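PDB 4E9X: multicopper oxidase from Uncultured bacterium, which probably oxidises its substrates at one copper ion and passes the electrons to a copper cluster that reduces molecular oxygen to water. Local coordinates for residues H104-V107 / N108-E111; I37-Q40 / E41-V45; V280-Y284 / V285-K289; A243-P246 / G247-F251; V212-D216 / G217-D221. All coordinates share one frame; numbering follows the deposited sequence.

Contact 1 (H104-V107 / N108-E111). With CU (copper (II) ion), chain E; CU (copper (II) ion), chain D; CU (copper (II) ion), chain J.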
# COMPACT_ATOMS: atom_id res chain seq x y z
N HIS A 104 15.04 9.69 12.78
CA HIS A 104 14.31 8.90 13.75
C HIS A 104 15.26 7.98 14.51
O HIS A 104 16.34 7.66 13.98
CB HIS A 104 13.20 8.05 13.10
CG HIS A 104 13.59 7.09 12.01
ND1 HIS A 104 14.15 5.86 12.23
CD2 HIS A 104 13.47 7.21 10.67
CE1 HIS A 104 14.36 5.26 11.05
NE2 HIS A 104 13.94 6.05 10.08
N CYS A 105 14.84 7.53 15.68
CA CYS A 105 15.69 6.55 16.38
C CYS A 105 15.81 5.29 15.54
O CYS A 105 14.90 4.94 14.79
CB CYS A 105 15.04 6.25 17.74
SG CYS A 105 16.10 5.21 18.78
N HIS A 106 16.91 4.56 15.71
CA HIS A 106 17.05 3.26 15.08
C HIS A 106 17.36 2.13 16.07
O HIS A 106 17.84 1.07 15.68
CB HIS A 106 18.12 3.32 13.96
CG HIS A 106 17.74 2.56 12.73
ND1 HIS A 106 17.69 1.19 12.70
CD2 HIS A 106 17.42 2.98 11.47
CE1 HIS A 106 17.33 0.80 11.50
NE2 HIS A 106 17.17 1.85 10.72
N VAL A 107 17.05 2.35 17.35
CA VAL A 107 17.09 1.36 18.40
C VAL A 107 15.62 0.91 18.67
O VAL A 107 14.73 1.79 18.78
CB VAL A 107 17.67 1.92 19.70
CG1 VAL A 107 17.50 0.90 20.82
CG2 VAL A 107 19.12 2.34 19.54
N ASN A 108 15.41 -0.37 18.80
CA ASN A 108 14.09 -0.87 19.19
C ASN A 108 12.98 -0.23 18.36
O ASN A 108 11.98 0.27 18.87
CB ASN A 108 13.92 -0.56 20.70
CG ASN A 108 14.72 -1.49 21.61
OD1 ASN A 108 15.13 -2.58 21.14
ND2 ASN A 108 14.98 -1.24 22.90
N VAL A 109 13.19 -0.10 17.06
CA VAL A 109 12.36 0.79 16.24
C VAL A 109 10.86 0.49 16.23
O VAL A 109 10.07 1.42 16.12
CB VAL A 109 12.85 0.83 14.77
CG1 VAL A 109 14.34 1.20 14.80
CG2 VAL A 109 12.61 -0.43 13.98
N ASN A 110 10.48 -0.78 16.32
CA ASN A 110 9.06 -1.12 16.35
C ASN A 110 8.36 -0.35 17.46
O ASN A 110 7.23 0.10 17.27
CB ASN A 110 8.86 -2.64 16.49
CG ASN A 110 9.47 -3.24 17.73
OD1 ASN A 110 10.71 -3.19 17.87
ND2 ASN A 110 8.66 -3.73 18.63
N GLU A 111 9.02 -0.18 18.60
CA GLU A 111 8.42 0.58 19.68
C GLU A 111 8.78 2.04 19.59
O GLU A 111 7.91 2.94 19.69
CB GLU A 111 8.85 0.01 21.06
CG GLU A 111 8.23 0.81 22.19
CD GLU A 111 8.81 0.63 23.57
OE1 GLU A 111 9.64 -0.28 23.78
OE2 GLU A 111 8.40 1.45 24.45
CU CU E . 13.66 5.60 8.18
CU CU D . 15.05 5.13 20.73
CU CU J . 16.68 1.82 8.71
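Cys105 SG is gripped by a copper ion at 2.2 Å and by Val107 N, which donates to it at 3.3 Å. That hydrogen bond is nearly straight, 165° at the hydrogen. SG stands anti to the backbone N (chi1 -173°), which brings it within reach of the amide two residues on. His57, His112 and Met118 complete this copper site.

The residues on either side of Cys105 serve other coppers. His104 NE2 binds its copper at 2.0 Å, together with His62 and with His254 of the second subunit. The far nitrogen of the ring, His104 ND1, donates to Cys105 O at 2.8 Å. The acceptor lies in the ring plane, while the donor comes from above the carbonyl plane. This bond fixes the rotation of the ring and leaves NE2 for the metal. His106 NE2 binds a third copper, with His206 and His252 of the second subunit.

After His106 the chain turns into helix 109-115. Val109 lies alongside His106, both side chains pointing the same way. Its CG1 packs on the backbone of His106, 3.4 Å from His106 C, and reaches His106 ND1 obliquely at 4.0 Å. Asn108 holds the N-cap position, but its side chain makes no capping bond; its CG rests 3.8 Å from Val107 CG1.

His104-Cys105-His106 is the His-Cys-His segment of multicopper oxidases, which joins the mononuclear type 1 copper to the trinuclear cluster. Here that cluster lies between subunits.

Contact 2 (I37-Q40 / E41-V45)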
# COMPACT_ATOMS: atom_id res chain seq x y z
N ILE A 37 14.54 20.50 11.25
CA ILE A 37 15.89 20.87 10.83
C ILE A 37 15.78 21.25 9.37
O ILE A 37 15.30 20.47 8.55
CB ILE A 37 16.90 19.72 11.09
CG1 ILE A 37 16.96 19.33 12.54
CG2 ILE A 37 18.25 20.13 10.50
CD1 ILE A 37 17.80 18.06 12.81
N HIS A 38 16.16 22.46 9.04
CA HIS A 38 15.98 23.02 7.70
C HIS A 38 17.33 23.57 7.27
O HIS A 38 17.84 24.52 7.88
CB HIS A 38 14.88 24.08 7.73
CG HIS A 38 14.43 24.52 6.38
ND1 HIS A 38 13.55 25.58 6.18
CD2 HIS A 38 14.67 24.03 5.12
CE1 HIS A 38 13.31 25.69 4.88
NE2 HIS A 38 13.96 24.81 4.21
N VAL A 39 17.92 22.98 6.25
CA VAL A 39 19.26 23.36 5.78
C VAL A 39 19.25 23.45 4.27
O VAL A 39 18.23 23.14 3.63
CB VAL A 39 20.31 22.37 6.29
CG1 VAL A 39 20.31 22.27 7.83
CG2 VAL A 39 20.20 20.95 5.72
N GLN A 40 20.39 23.89 3.71
CA GLN A 40 20.55 23.97 2.26
C GLN A 40 21.41 22.84 1.73
O GLN A 40 22.35 22.38 2.42
CB GLN A 40 21.25 25.31 1.94
CG GLN A 40 21.23 25.71 0.49
CD GLN A 40 21.63 27.18 0.35
OE1 GLN A 40 22.34 27.79 1.16
NE2 GLN A 40 21.14 27.79 -0.72
N GLU A 41 21.10 22.43 0.49
CA GLU A 41 21.93 21.44 -0.18
C GLU A 41 23.39 21.86 -0.10
O GLU A 41 23.79 23.01 -0.35
CB GLU A 41 21.54 21.42 -1.65
CG GLU A 41 22.29 20.42 -2.49
CD GLU A 41 21.89 20.44 -3.97
OE1 GLU A 41 21.01 21.22 -4.39
OE2 GLU A 41 22.44 19.60 -4.71
N GLY A 42 24.24 20.90 0.32
CA GLY A 42 25.68 21.10 0.47
C GLY A 42 26.08 21.54 1.87
O GLY A 42 27.29 21.59 2.13
N ASP A 43 25.18 21.89 2.77
CA ASP A 43 25.62 22.29 4.09
C ASP A 43 26.27 21.12 4.79
O ASP A 43 25.96 19.93 4.57
CB ASP A 43 24.46 22.81 4.94
CG ASP A 43 23.95 24.19 4.53
OD1 ASP A 43 24.59 24.95 3.79
OD2 ASP A 43 22.84 24.52 5.01
N ASP A 44 27.23 21.48 5.67
CA ASP A 44 27.81 20.52 6.57
C ASP A 44 27.05 20.58 7.89
O ASP A 44 27.09 21.61 8.55
CB ASP A 44 29.28 20.90 6.77
CG ASP A 44 30.00 20.78 5.43
OD1 ASP A 44 29.89 19.73 4.76
OD2 ASP A 44 30.68 21.76 5.05
N VAL A 45 26.39 19.49 8.24
CA VAL A 45 25.55 19.43 9.44
C VAL A 45 26.29 18.71 10.55
O VAL A 45 26.90 17.66 10.33
CB VAL A 45 24.23 18.72 9.09
CG1 VAL A 45 23.33 18.68 10.31
CG2 VAL A 45 23.56 19.46 7.96
O HOH W 1 23.68 27.43 3.67
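Gln40 and Asp43 hold each other by two backbone donors. Asp43 N gives a hydrogen bond to Gln40 O at 2.9 Å, which closes a type II beta turn from Gln40 to Asp43. Gln40 N gives one to Asp43 OD2 at 2.8 Å, meeting the oxygen from above the carboxylate plane. Asp43 CG stands beside its own backbone N (chi1 -73°), and this turns the carboxylate back over the turn.

Both oxygens of the Asp43 carboxylate are engaged. OD2 also forms a salt bridge with Arg4. Asp43 OD1 takes a bond from Ala2 N and one from a water 2.6 Å away. The same water donates to Gln40 OE1 at 2.9 Å and so links the two side chains. Glu41 OE1 is satisfied by Lys127 N.

Val39 CB lies beside the carboxylate, 3.6 Å from Asp43 OD2. The apolar side is thin: Val39 CG1 meets Val45 CG2 at 4.3 Å. Gly42 has a positive phi (92°), as is usual at the third position of a type II turn.

Strands 36-40 and 44-51 lie in different sheets. The turn is therefore a beta arch between the two sheets of the first cupredoxin-like domain.

Contact 3 (V280-Y284 / V285-K289)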
# COMPACT_ATOMS: atom_id res chain seq x y z
N VAL A 280 -18.06 31.74 8.61
CA VAL A 280 -18.14 30.57 9.49
C VAL A 280 -19.54 30.32 10.00
O VAL A 280 -20.18 31.14 10.61
CB VAL A 280 -17.16 30.79 10.67
CG1 VAL A 280 -17.26 29.66 11.68
CG2 VAL A 280 -15.73 30.99 10.17
N ASP A 281 -20.08 29.12 9.84
CA ASP A 281 -21.39 28.75 10.31
C ASP A 281 -21.39 28.40 11.79
O ASP A 281 -20.34 27.91 12.25
CB ASP A 281 -21.93 27.54 9.52
CG ASP A 281 -22.09 28.01 8.05
OD1 ASP A 281 -23.13 28.60 7.72
OD2 ASP A 281 -21.15 27.78 7.24
N ASP A 282 -22.46 28.63 12.53
CA ASP A 282 -22.50 28.35 13.97
C ASP A 282 -22.30 26.85 14.24
O ASP A 282 -21.85 26.57 15.35
CB ASP A 282 -23.85 28.72 14.64
CG ASP A 282 -23.98 30.22 14.80
OD1 ASP A 282 -23.02 30.99 14.65
OD2 ASP A 282 -25.12 30.66 15.12
N TRP A 283 -22.64 26.00 13.25
CA TRP A 283 -22.55 24.54 13.48
C TRP A 283 -21.20 23.97 13.06
O TRP A 283 -20.97 22.76 13.20
CB TRP A 283 -23.67 23.74 12.77
CG TRP A 283 -23.97 24.27 11.41
CD1 TRP A 283 -24.99 25.12 11.04
CD2 TRP A 283 -23.24 24.00 10.21
NE1 TRP A 283 -24.91 25.36 9.68
CE2 TRP A 283 -23.84 24.67 9.16
CE3 TRP A 283 -22.11 23.18 9.97
CZ2 TRP A 283 -23.37 24.62 7.85
CZ3 TRP A 283 -21.64 23.14 8.65
CH2 TRP A 283 -22.26 23.84 7.61
N TYR A 284 -20.32 24.85 12.57
CA TYR A 284 -19.00 24.34 12.13
C TYR A 284 -18.23 23.78 13.31
O TYR A 284 -18.05 24.44 14.34
CB TYR A 284 -18.20 25.47 11.44
CG TYR A 284 -16.79 25.07 11.04
CD1 TYR A 284 -16.57 23.84 10.39
CD2 TYR A 284 -15.67 25.87 11.30
CE1 TYR A 284 -15.30 23.49 10.03
CE2 TYR A 284 -14.40 25.50 10.94
CZ TYR A 284 -14.22 24.28 10.30
OH TYR A 284 -12.95 23.90 9.93
N VAL A 285 -17.72 22.57 13.14
CA VAL A 285 -17.04 21.89 14.24
C VAL A 285 -15.88 22.70 14.82
O VAL A 285 -15.63 22.66 16.03
CB VAL A 285 -16.58 20.47 13.82
CG1 VAL A 285 -15.47 20.55 12.76
CG2 VAL A 285 -16.04 19.64 14.97
N TRP A 286 -15.20 23.46 14.00
CA TRP A 286 -14.00 24.18 14.46
C TRP A 286 -14.25 25.67 14.54
O TRP A 286 -13.29 26.48 14.49
CB TRP A 286 -12.83 23.77 13.57
CG TRP A 286 -12.01 22.62 14.11
CD1 TRP A 286 -12.09 22.01 15.31
CD2 TRP A 286 -10.95 21.97 13.38
NE1 TRP A 286 -11.14 20.98 15.44
CE2 TRP A 286 -10.44 20.95 14.25
CE3 TRP A 286 -10.43 22.13 12.09
CZ2 TRP A 286 -9.39 20.11 13.84
CZ3 TRP A 286 -9.38 21.30 11.71
CH2 TRP A 286 -8.87 20.32 12.56
N LYS A 287 -15.49 26.09 14.71
CA LYS A 287 -15.74 27.52 14.94
C LYS A 287 -15.01 27.98 16.21
O LYS A 287 -15.00 27.27 17.22
CB LYS A 287 -17.25 27.76 15.03
CG LYS A 287 -17.61 29.17 15.48
CD LYS A 287 -19.08 29.26 15.83
CE LYS A 287 -19.36 30.63 16.42
NZ LYS A 287 -18.64 31.73 15.70
N ASP A 288 -14.35 29.11 16.24
CA ASP A 288 -13.64 29.41 17.53
C ASP A 288 -12.58 28.44 18.02
O ASP A 288 -12.18 28.33 19.19
CB ASP A 288 -14.63 29.60 18.71
CG ASP A 288 -15.57 30.74 18.43
OD1 ASP A 288 -15.06 31.80 17.96
OD2 ASP A 288 -16.78 30.59 18.67
N LYS A 289 -12.00 27.66 17.14
CA LYS A 289 -10.81 26.83 17.46
C LYS A 289 -9.71 27.63 18.10
O LYS A 289 -9.43 28.75 17.65
CB LYS A 289 -10.33 26.29 16.12
CG LYS A 289 -9.11 25.38 16.14
CD LYS A 289 -9.31 24.16 17.08
CE LYS A 289 -8.39 23.08 16.59
NZ LYS A 289 -8.48 21.88 17.47
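Val285 CG1 meets the Tyr284 ring obliquely, 4.0 Å from Tyr284 CE1. Its backbone is hydrogen-bonded to the third subunit. Trp286 follows across one face of the same ring. Trp286 N stands over the ring centre, and Trp286 CB touches Tyr284 CE2 at 3.5 Å. Tyr284 CG is anti to its own N (chi1 176°), which lays the ring under this part of the chain. The hydroxyl reaches the edge of the indole, with Tyr284 OH 3.8 Å from Trp286 CE3, and is hydrogen-bonded to Glu274. A serine at Tyr284 would probably leave a gap under Trp286 and Glu274 without its phenol partner.

Lys287 N bonds to Tyr284 O at 3.1 Å, closing a type I turn. Lys287 CG packs on Val280 CG1 at 3.8 Å. The chain then runs past Asp282 O, 3.9 Å from Lys287 CD. Asp288 makes a long salt bridge, Asp288 OD2 to Lys287 NZ 3.7 Å. Lys289 N bonds back to Trp286 O in a type II turn, and its NZ goes to Pro176 O and Thr178 O.

Consecutive beta turns thus shape this loop. Its buried side rests on aromatic packing, while the exposed charges of Asp282, Lys287 and Asp288 are only loosely paired and probably add little hold.

Contact 4 (A243-P246 / G247-F251)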
# COMPACT_ATOMS: atom_id res chain seq x y z
N ALA A 243 -4.68 26.61 -4.27
CA ALA A 243 -5.86 26.97 -3.46
C ALA A 243 -6.75 27.95 -4.18
O ALA A 243 -6.76 29.14 -3.91
CB ALA A 243 -5.38 27.56 -2.12
N ASP A 244 -7.50 27.43 -5.12
CA ASP A 244 -8.26 28.33 -5.98
C ASP A 244 -9.75 28.01 -5.87
O ASP A 244 -10.56 28.39 -6.73
CB ASP A 244 -7.77 28.23 -7.40
CG ASP A 244 -7.89 26.83 -8.00
OD1 ASP A 244 -8.46 25.89 -7.39
OD2 ASP A 244 -7.38 26.73 -9.15
N ASN A 245 -10.16 27.37 -4.78
CA ASN A 245 -11.55 26.91 -4.65
C ASN A 245 -12.06 27.14 -3.25
O ASN A 245 -12.08 26.24 -2.41
CB ASN A 245 -11.60 25.42 -4.96
CG ASN A 245 -13.03 24.91 -4.88
OD1 ASN A 245 -14.02 25.69 -4.90
ND2 ASN A 245 -13.17 23.57 -4.82
N PRO A 246 -12.43 28.38 -2.93
CA PRO A 246 -12.76 28.67 -1.51
C PRO A 246 -13.92 27.83 -0.98
O PRO A 246 -14.99 27.73 -1.57
CB PRO A 246 -13.18 30.17 -1.57
CG PRO A 246 -12.30 30.69 -2.69
CD PRO A 246 -12.38 29.60 -3.76
N GLY A 247 -13.73 27.31 0.21
CA GLY A 247 -14.70 26.48 0.92
C GLY A 247 -14.10 26.05 2.26
O GLY A 247 -13.01 26.55 2.62
N ARG A 248 -14.76 25.15 2.93
CA ARG A 248 -14.17 24.41 4.04
C ARG A 248 -14.09 22.96 3.56
O ARG A 248 -15.14 22.31 3.41
CB ARG A 248 -14.96 24.49 5.34
CG ARG A 248 -15.01 25.89 5.92
CD ARG A 248 -15.58 25.96 7.33
NE ARG A 248 -16.96 25.49 7.42
CZ ARG A 248 -18.03 26.32 7.42
NH1 ARG A 248 -17.90 27.65 7.33
NH2 ARG A 248 -19.23 25.77 7.53
N PHE A 249 -12.87 22.50 3.30
CA PHE A 249 -12.67 21.22 2.65
C PHE A 249 -11.84 20.29 3.52
O PHE A 249 -10.65 20.49 3.74
CB PHE A 249 -11.99 21.46 1.29
CG PHE A 249 -12.99 21.95 0.24
CD1 PHE A 249 -14.03 21.14 -0.20
CD2 PHE A 249 -12.82 23.22 -0.31
CE1 PHE A 249 -14.87 21.59 -1.19
CE2 PHE A 249 -13.70 23.67 -1.32
CZ PHE A 249 -14.73 22.83 -1.76
N ILE A 250 -12.48 19.23 4.03
CA ILE A 250 -11.76 18.29 4.92
C ILE A 250 -10.67 17.60 4.13
O ILE A 250 -10.72 17.45 2.91
CB ILE A 250 -12.81 17.37 5.55
CG1 ILE A 250 -12.39 16.61 6.80
CG2 ILE A 250 -13.34 16.36 4.55
CD1 ILE A 250 -13.55 15.89 7.49
N PHE A 251 -9.64 17.14 4.86
CA PHE A 251 -8.41 16.61 4.24
C PHE A 251 -8.00 15.53 5.24
O PHE A 251 -7.74 15.84 6.40
CB PHE A 251 -7.43 17.76 4.11
CG PHE A 251 -6.06 17.53 3.41
CD1 PHE A 251 -5.15 18.55 3.35
CD2 PHE A 251 -5.71 16.31 2.80
CE1 PHE A 251 -3.91 18.45 2.72
CE2 PHE A 251 -4.47 16.22 2.21
CZ PHE A 251 -3.57 17.22 2.17
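The loop that links strand 236-243 to strand 248-253 crosses from one sheet to another, and Asn245 and Phe249 pack against each other at its end. The two side chains cross at about a right angle, with the amide and ring planes 46° apart. Asn245 ND2 lies 3.5 Å from both Phe249 CZ and Phe249 CE2. The backbone of the same asparagine also takes part. Asn245 O sits at the ring edge, near the ring plane, 3.2 Å from Phe249 CE2. Asn245 CG is anti to the backbone N (chi1 -178°), which carries ND2 to the rim of the ring, above its plane, beside the CE2-CZ bond.

The sheets joined here belong to the second cupredoxin-like domain. Gly247 leaves room for the ring: it is almost fully extended, and a beta carbon would clash with Phe249 CE2. Pro246 C meets the same ring obliquely, 4.2 Å from Phe249 CE2.

The polar end of Asn245 looks to the subunit boundary. ND2 donates to His65 O of the third subunit and to Gly207 O of its own chain. A leucine in place of Asn245 is likely to leave both of those carbonyls without this donor and to disturb the boundary there. Phe249 stands close to perpendicular to the ring of His208 and packs on Trp70 of the third subunit. Asn245 N is bonded to Tyr275 OH.

Contact 5 (V212-D216 / G217-D221)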
# COMPACT_ATOMS: atom_id res chain seq x y z
N VAL A 212 1.34 15.44 -7.49
CA VAL A 212 2.45 14.73 -6.83
C VAL A 212 3.73 15.05 -7.59
O VAL A 212 3.89 14.68 -8.76
CB VAL A 212 2.17 13.22 -6.80
CG1 VAL A 212 3.34 12.56 -6.06
CG2 VAL A 212 0.82 12.89 -6.15
N THR A 213 4.65 15.78 -6.93
CA THR A 213 5.87 16.22 -7.60
C THR A 213 7.13 15.53 -7.14
O THR A 213 8.11 15.57 -7.87
CB THR A 213 6.05 17.75 -7.32
OG1 THR A 213 6.10 17.99 -5.92
CG2 THR A 213 4.86 18.57 -7.85
N HIS A 214 7.15 14.96 -5.93
CA HIS A 214 8.38 14.36 -5.40
C HIS A 214 8.08 13.07 -4.65
O HIS A 214 7.08 13.01 -3.91
CB HIS A 214 9.11 15.26 -4.39
CG HIS A 214 9.60 16.59 -4.89
ND1 HIS A 214 8.71 17.61 -5.27
CD2 HIS A 214 10.86 17.06 -5.05
CE1 HIS A 214 9.46 18.63 -5.63
NE2 HIS A 214 10.76 18.34 -5.52
N LYS A 215 8.95 12.12 -4.86
CA LYS A 215 8.90 10.84 -4.16
C LYS A 215 10.18 10.74 -3.33
O LYS A 215 11.28 10.86 -3.89
CB LYS A 215 8.79 9.68 -5.17
CG LYS A 215 9.19 8.32 -4.66
CD LYS A 215 8.35 7.79 -3.49
CE LYS A 215 8.87 6.38 -3.18
NZ LYS A 215 8.59 6.04 -1.77
N ASP A 216 10.01 10.57 -2.00
CA ASP A 216 11.16 10.47 -1.08
C ASP A 216 12.10 11.67 -1.26
O ASP A 216 13.32 11.56 -1.10
CB ASP A 216 11.90 9.16 -1.26
CG ASP A 216 10.99 7.94 -0.92
OD1 ASP A 216 9.91 8.12 -0.32
OD2 ASP A 216 11.43 6.85 -1.34
N GLY A 217 11.52 12.85 -1.54
CA GLY A 217 12.28 14.09 -1.65
C GLY A 217 12.88 14.36 -3.02
O GLY A 217 13.35 15.47 -3.22
N LEU A 218 12.82 13.42 -3.96
CA LEU A 218 13.45 13.66 -5.28
C LEU A 218 12.36 13.91 -6.30
O LEU A 218 11.30 13.26 -6.30
CB LEU A 218 14.30 12.46 -5.70
CG LEU A 218 15.58 12.32 -4.88
CD1 LEU A 218 16.34 11.04 -5.25
CD2 LEU A 218 16.51 13.53 -5.09
N PRO A 219 12.58 14.88 -7.19
CA PRO A 219 11.52 15.30 -8.10
C PRO A 219 11.24 14.27 -9.18
O PRO A 219 12.17 13.74 -9.83
CB PRO A 219 12.08 16.59 -8.74
CG PRO A 219 13.59 16.43 -8.61
CD PRO A 219 13.82 15.71 -7.32
N LEU A 220 9.97 14.01 -9.42
CA LEU A 220 9.57 13.05 -10.44
C LEU A 220 9.73 13.69 -11.81
O LEU A 220 9.33 14.84 -12.06
CB LEU A 220 8.11 12.68 -10.25
CG LEU A 220 7.79 11.87 -8.97
CD1 LEU A 220 6.29 11.76 -8.84
CD2 LEU A 220 8.40 10.50 -9.02
N ASP A 221 10.24 12.91 -12.76
CA ASP A 221 10.23 13.35 -14.16
C ASP A 221 8.80 13.42 -14.70
O ASP A 221 8.55 14.25 -15.61
CB ASP A 221 11.07 12.39 -15.01
CG ASP A 221 12.57 12.50 -14.82
OD1 ASP A 221 13.10 13.55 -14.36
OD2 ASP A 221 13.27 11.50 -15.16
O HOH W 2 8.08 16.75 -10.42
O HOH W 3 8.78 13.53 -1.25
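Leu220, Gly217 and His214 carry this hairpin. Leu220 N donates to Thr213 O at 2.9 Å, almost straight at 172°. Its side chain reaches back over the first strand. Leu220 CD1 meets Val212 CG1 at 4.1 Å, and CD2 meets Lys215 CB at 4.0 Å. Leu220 CG lies beside its own N (chi1 -68°), which spreads the two methyls along strand 212-215.

Gly217 sits in the type I' turn from Lys215 to Leu218, with positive phi. A beta carbon there would press on the preceding carbonyl. Lys215 and Leu218 close the turn as a hydrogen-bonded antiparallel pair, with both N-to-O distances 3.0 Å. Gly217 N is satisfied by a water at 2.8 Å, and Gly217 O lies at the edge of the imidazole, 3.5 Å from His214 CD2.

His214 pairs with Pro219 at the non-hydrogen-bonded position. Its ring crosses the proline, His214 NE2 3.9 Å from Pro219 CB. Thr213 OG1 and His214 ND1 share a hydrogen bond in the ring plane, which holds the ring's rotation. Thr213 and His214 form a classic beta bulge opposite Asp238.

Lys215 and Asp216 make a salt bridge at the turn. Lys215 NZ also pairs with Glu235, and Asp216 OD2 accepts from Asp227 N of the second subunit. Backbone bonds and apolar packing thus hold the hairpin, while its charged corner is shared between its own chain (Glu235, Arg236) and the second subunit.

Contacts 1, 4 and 5 are buried; contacts 2 and 3 are only partly so, and contact 3 lies furthest out, its centre about 27 Å from the centre of the chain. Contact 1 alone binds copper. Contact 5 rests mainly on backbone bonds between neighbouring strands; contact 2 joins a turn bond to a buried carboxylate and links different sheets. Contacts 3 and 4 rely more on ring packing. They touch each other: Arg248 NH2 of contact 4 makes a 2.8 Å salt bridge with Asp281 OD2 of contact 3, and Arg248 forms a cation-pi contact with Tyr284. Both meet the third subunit, whereas contacts 1 and 5 meet the second. Contact 2 touches neither.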